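Local atomic coordinates of translation initiation factor 4E (Ascaris suum, PDB entry 3M94), a protein that binds the trimethylguanosine (m2,2,7G) cap and, as an eIF4E family member, probably serves in recruiting capped messenger RNA for translation initiation. Residues A89-L92 and D93-L97; E154-D157 and T158-I161. All coordinates share one frame; numbering follows the deposited sequence.

Interaction 1: residues A89-L92 and D93-L97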
loop_
_atom_site.group_PDB
_atom_site.type_symbol
_atom_site.label_atom_id
_atom_site.label_comp_id
_atom_site.label_asym_id
_atom_site.label_seq_id
_atom_site.Cartn_x
_atom_site.Cartn_y
_atom_site.Cartn_z
ATOM N N ALA A 89 9.539 -14.512 3.851
ATOM C CA ALA A 89 8.714 -15.675 3.529
ATOM C C ALA A 89 7.511 -15.819 4.478
ATOM O O ALA A 89 6.480 -16.393 4.107
ATOM C CB ALA A 89 9.553 -16.945 3.512
ATOM N N GLN A 90 7.634 -15.277 5.685
ATOM C CA GLN A 90 6.524 -15.299 6.649
ATOM C C GLN A 90 5.749 -13.979 6.807
ATOM O O GLN A 90 4.631 -13.985 7.306
ATOM C CB GLN A 90 6.962 -15.863 8.020
ATOM C CG GLN A 90 8.382 -15.515 8.485
ATOM C CD GLN A 90 9.474 -16.420 7.894
ATOM O OE1 GLN A 90 9.220 -17.561 7.484
ATOM N NE2 GLN A 90 10.700 -15.905 7.855
ATOM N N LEU A 91 6.324 -12.859 6.369
ATOM C CA LEU A 91 5.686 -11.546 6.556
ATOM C C LEU A 91 5.197 -10.850 5.273
ATOM O O LEU A 91 4.203 -10.122 5.313
ATOM C CB LEU A 91 6.594 -10.589 7.341
ATOM C CG LEU A 91 7.028 -10.944 8.774
ATOM C CD1 LEU A 91 8.066 -9.941 9.306
ATOM C CD2 LEU A 91 5.832 -11.043 9.724
ATOM N N LEU A 92 5.886 -11.050 4.148
ATOM C CA LEU A 92 5.575 -10.272 2.938
ATOM C C LEU A 92 4.084 -10.330 2.504
ATOM O O LEU A 92 3.409 -9.289 2.461
ATOM C CB LEU A 92 6.514 -10.601 1.776
ATOM C CG LEU A 92 6.355 -9.622 0.604
ATOM C CD1 LEU A 92 6.663 -8.185 1.074
ATOM C CD2 LEU A 92 7.218 -10.003 -0.583
ATOM N N ASP A 93 3.579 -11.531 2.226
ATOM C CA ASP A 93 2.179 -11.701 1.793
ATOM C C ASP A 93 1.154 -11.304 2.851
ATOM O O ASP A 93 0.115 -10.727 2.520
ATOM C CB ASP A 93 1.907 -13.129 1.323
ATOM C CG ASP A 93 2.743 -13.513 0.124
ATOM O OD1 ASP A 93 3.236 -12.608 -0.589
ATOM O OD2 ASP A 93 2.926 -14.732 -0.086
ATOM N N HIS A 94 1.451 -11.616 4.109
ATOM C CA HIS A 94 0.592 -11.234 5.229
ATOM C C HIS A 94 0.484 -9.708 5.336
ATOM O O HIS A 94 -0.613 -9.171 5.385
ATOM C CB HIS A 94 1.121 -11.843 6.531
ATOM C CG HIS A 94 0.271 -11.554 7.728
ATOM N ND1 HIS A 94 -0.864 -12.279 8.029
ATOM C CD2 HIS A 94 0.404 -10.635 8.719
ATOM C CE1 HIS A 94 -1.404 -11.808 9.141
ATOM N NE2 HIS A 94 -0.656 -10.809 9.578
ATOM N N TYR A 95 1.627 -9.021 5.361
ATOM C CA TYR A 95 1.657 -7.559 5.408
ATOM C C TYR A 95 0.844 -6.926 4.269
ATOM O O TYR A 95 0.002 -6.068 4.514
ATOM C CB TYR A 95 3.100 -7.050 5.380
ATOM C CG TYR A 95 3.837 -7.046 6.721
ATOM C CD1 TYR A 95 5.122 -6.509 6.816
ATOM C CD2 TYR A 95 3.249 -7.554 7.891
ATOM C CE1 TYR A 95 5.823 -6.480 8.041
ATOM C CE2 TYR A 95 3.939 -7.526 9.128
ATOM C CZ TYR A 95 5.233 -6.993 9.186
ATOM O OH TYR A 95 5.930 -6.950 10.383
ATOM N N TRP A 96 1.110 -7.360 3.034
ATOM C CA TRP A 96 0.426 -6.846 1.842
ATOM C C TRP A 96 -1.088 -7.049 1.891
ATOM O O TRP A 96 -1.836 -6.099 1.721
ATOM C CB TRP A 96 1.020 -7.473 0.578
ATOM C CG TRP A 96 0.397 -7.035 -0.734
ATOM C CD1 TRP A 96 -0.140 -7.840 -1.668
ATOM C CD2 TRP A 96 0.297 -5.692 -1.248
ATOM N NE1 TRP A 96 -0.574 -7.097 -2.742
ATOM C CE2 TRP A 96 -0.309 -5.774 -2.509
ATOM C CE3 TRP A 96 0.667 -4.426 -0.755
ATOM C CZ2 TRP A 96 -0.583 -4.640 -3.298
ATOM C CZ3 TRP A 96 0.428 -3.303 -1.547
ATOM C CH2 TRP A 96 -0.197 -3.419 -2.807
ATOM N N LEU A 97 -1.538 -8.273 2.141
ATOM C CA LEU A 97 -2.973 -8.559 2.202
ATOM C C LEU A 97 -3.672 -7.801 3.342
ATOM O O LEU A 97 -4.735 -7.219 3.122
ATOM C CB LEU A 97 -3.251 -10.068 2.316
ATOM C CG LEU A 97 -4.738 -10.484 2.367
ATOM C CD1 LEU A 97 -5.585 -9.904 1.174
ATOM C CD2 LEU A 97 -4.872 -12.005 2.418
HETATM O O HOH W 1 5.179 -13.852 2.417
HETATM O O HOH W 2 3.425 -13.812 4.755
#

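Interaction 2: residues E154-D157 and T158-I161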
loop_
_atom_site.group_PDB
_atom_site.type_symbol
_atom_site.label_atom_id
_atom_site.label_comp_id
_atom_site.label_asym_id
_atom_site.label_seq_id
_atom_site.Cartn_x
_atom_site.Cartn_y
_atom_site.Cartn_z
ATOM N N GLU A 154 0.549 -5.578 12.819
ATOM C CA GLU A 154 1.208 -6.079 14.026
ATOM C C GLU A 154 2.724 -5.936 13.935
ATOM O O GLU A 154 3.468 -6.865 14.194
ATOM C CB GLU A 154 0.766 -7.511 14.334
ATOM C CG GLU A 154 -0.664 -7.557 14.856
ATOM C CD GLU A 154 -1.232 -8.963 14.966
ATOM O OE1 GLU A 154 -1.126 -9.744 13.995
ATOM O OE2 GLU A 154 -1.806 -9.275 16.037
ATOM N N ILE A 155 3.160 -4.740 13.561
ATOM C CA ILE A 155 4.571 -4.422 13.487
ATOM C C ILE A 155 5.083 -4.064 14.891
ATOM O O ILE A 155 4.597 -3.107 15.499
ATOM C CB ILE A 155 4.833 -3.281 12.483
ATOM C CG1 ILE A 155 4.301 -3.674 11.090
ATOM C CG2 ILE A 155 6.328 -2.926 12.456
ATOM C CD1 ILE A 155 4.139 -2.518 10.117
ATOM N N PRO A 156 6.052 -4.851 15.409
ATOM C CA PRO A 156 6.584 -4.638 16.760
ATOM C C PRO A 156 7.458 -3.391 16.849
ATOM O O PRO A 156 7.908 -2.858 15.823
ATOM C CB PRO A 156 7.414 -5.899 17.014
ATOM C CG PRO A 156 7.826 -6.366 15.655
ATOM C CD PRO A 156 6.672 -6.020 14.749
ATOM N N ASP A 157 7.688 -2.937 18.076
ATOM C CA ASP A 157 8.457 -1.721 18.334
ATOM C C ASP A 157 9.923 -1.837 17.930
ATOM O O ASP A 157 10.554 -0.838 17.578
ATOM C CB ASP A 157 8.318 -1.310 19.800
ATOM C CG ASP A 157 6.950 -0.739 20.108
ATOM O OD1 ASP A 157 6.305 -0.207 19.180
ATOM O OD2 ASP A 157 6.515 -0.821 21.270
ATOM N N THR A 158 10.450 -3.058 17.952
ATOM C CA THR A 158 11.807 -3.318 17.464
ATOM C C THR A 158 11.980 -3.010 15.974
ATOM O O THR A 158 13.106 -2.979 15.474
ATOM C CB THR A 158 12.242 -4.775 17.719
ATOM O OG1 THR A 158 11.210 -5.665 17.269
ATOM C CG2 THR A 158 12.535 -5.009 19.211
ATOM N N GLU A 159 10.874 -2.787 15.264
ATOM C CA GLU A 159 10.948 -2.511 13.831
ATOM C C GLU A 159 10.238 -1.215 13.449
ATOM O O GLU A 159 9.105 -1.243 12.969
ATOM C CB GLU A 159 10.419 -3.702 13.029
ATOM C CG GLU A 159 11.295 -4.951 13.152
ATOM C CD GLU A 159 10.542 -6.243 12.873
ATOM O OE1 GLU A 159 9.319 -6.177 12.591
ATOM O OE2 GLU A 159 11.174 -7.327 12.939
ATOM N N PRO A 160 10.910 -0.069 13.667
ATOM C CA PRO A 160 10.356 1.240 13.343
ATOM C C PRO A 160 9.785 1.329 11.932
ATOM O O PRO A 160 10.240 0.650 11.024
ATOM C CB PRO A 160 11.566 2.186 13.482
ATOM C CG PRO A 160 12.766 1.298 13.560
ATOM C CD PRO A 160 12.271 0.059 14.217
ATOM N N ILE A 161 8.752 2.144 11.785
ATOM C CA ILE A 161 8.216 2.474 10.492
ATOM C C ILE A 161 8.327 3.980 10.412
ATOM O O ILE A 161 8.346 4.670 11.449
ATOM C CB ILE A 161 6.773 1.945 10.298
ATOM C CG1 ILE A 161 5.802 2.517 11.340
ATOM C CG2 ILE A 161 6.772 0.413 10.340
ATOM C CD1 ILE A 161 4.294 2.472 10.923
#

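Interaction 1: residues A89-L92 and D93-L97
L91 lies alongside Y95 one helical turn further on, the two side chains pointing the same way. L91 CB sits over the centre of the Y95 ring in a CH-pi contact, 4.2 Å from the centroid and only 7° off the ring normal. The branch then runs on over the outer part of the ring: CD2 of L91 is 4.0 Å from Y95 CE2, while its CD1 approaches Y95 OH at 3.8 Å. In L91 a chi1 of -61° brings CG beside the backbone N, and with chi2 near 180° both methyls lie on the same ring face as CB, toward its hydroxyl end.

The same two residues are joined by the backbone bond from Y95 N to L91 O, 2.8 Å long. W96 N bonds to L92 O in the next step, at 3.1 Å. Just before these bonds the helix is kinked at D93 and H94, whose N-H groups make no bond to the preceding turn. Two waters take the place of the missing acceptors: D93 N donates to one at 2.8 Å and H94 N to another at 3.0 Å, and these waters donate weakly to A89 O and Q90 O respectively.

Further out, L92 packs on V83 and V120, Y95 on V81 and V83, and W96 on A118 and V120, all in strands of the sheet. D93 turns its carboxylate elsewhere, with OD2 hydrogen-bonded to S49 OG. The contact is thus an i to i+4 leucine-tyrosine pair beside a water-inserted kink near the start of helix 88-104, one of the helices packed against the curved antiparallel sheet of the eIF4E fold.

Interaction 2: residues E154-D157 and T158-I161
I155 overlaps I161 where the chain doubles back, its CD1 3.9 Å from I161 CG2. The two buried side chains meet at an angle, and CG2 of I155 also lies 3.3 Å from the carbonyl O of E159. On I161, CG2 stands beside the backbone N and anti to the carbonyl carbon, while CG1 lies between the backbone N and the carbonyl carbon (chi1 60°); the CG2 branch is the one that meets I155.

P156 carries the outer part of the contact. OE1 of E159 packs against CG and CD of P156, 3.4 Å from CG, and T158 OG1 approaches obliquely from outside the CB–CG bond of the same ring, 3.8 Å from P156 CB. The backbone closes through E159 N to P156 O at 3.0 Å, with the donor well above the carbonyl plane. Outside the turn, K150 makes a salt bridge to D157 OD1 and also donates to I155 O, tying the loop back to helix 139-153.

E154, the first residue beyond that helix, has positive phi and completes a Schellman motif, and P156 to E159 form a type I beta turn. Together they make the helix-to-strand connection that delivers the chain into strand 161-165 of the eIF4E sheet.

Interaction 1 holds together two turns of helix 88-104, whereas interaction 2 shapes the loop between helix 139-153 and strand 161-165. Both are partly buried, but the first puts three buried residues against the sheet, while the second is mostly exposed, with two isoleucines inside. A leucine-tyrosine CH-pi contact and two water-bridged backbone positions mark the helix; the loop relies on a beta turn, proline contacts and a lysine from the preceding helix. The two meet at Y95, whose OH lies 3.7 Å from I155 CG1, and Y95 and I155 both rest on V81 of strand 77-83. The centres of the two interactions are about 14 Å apart.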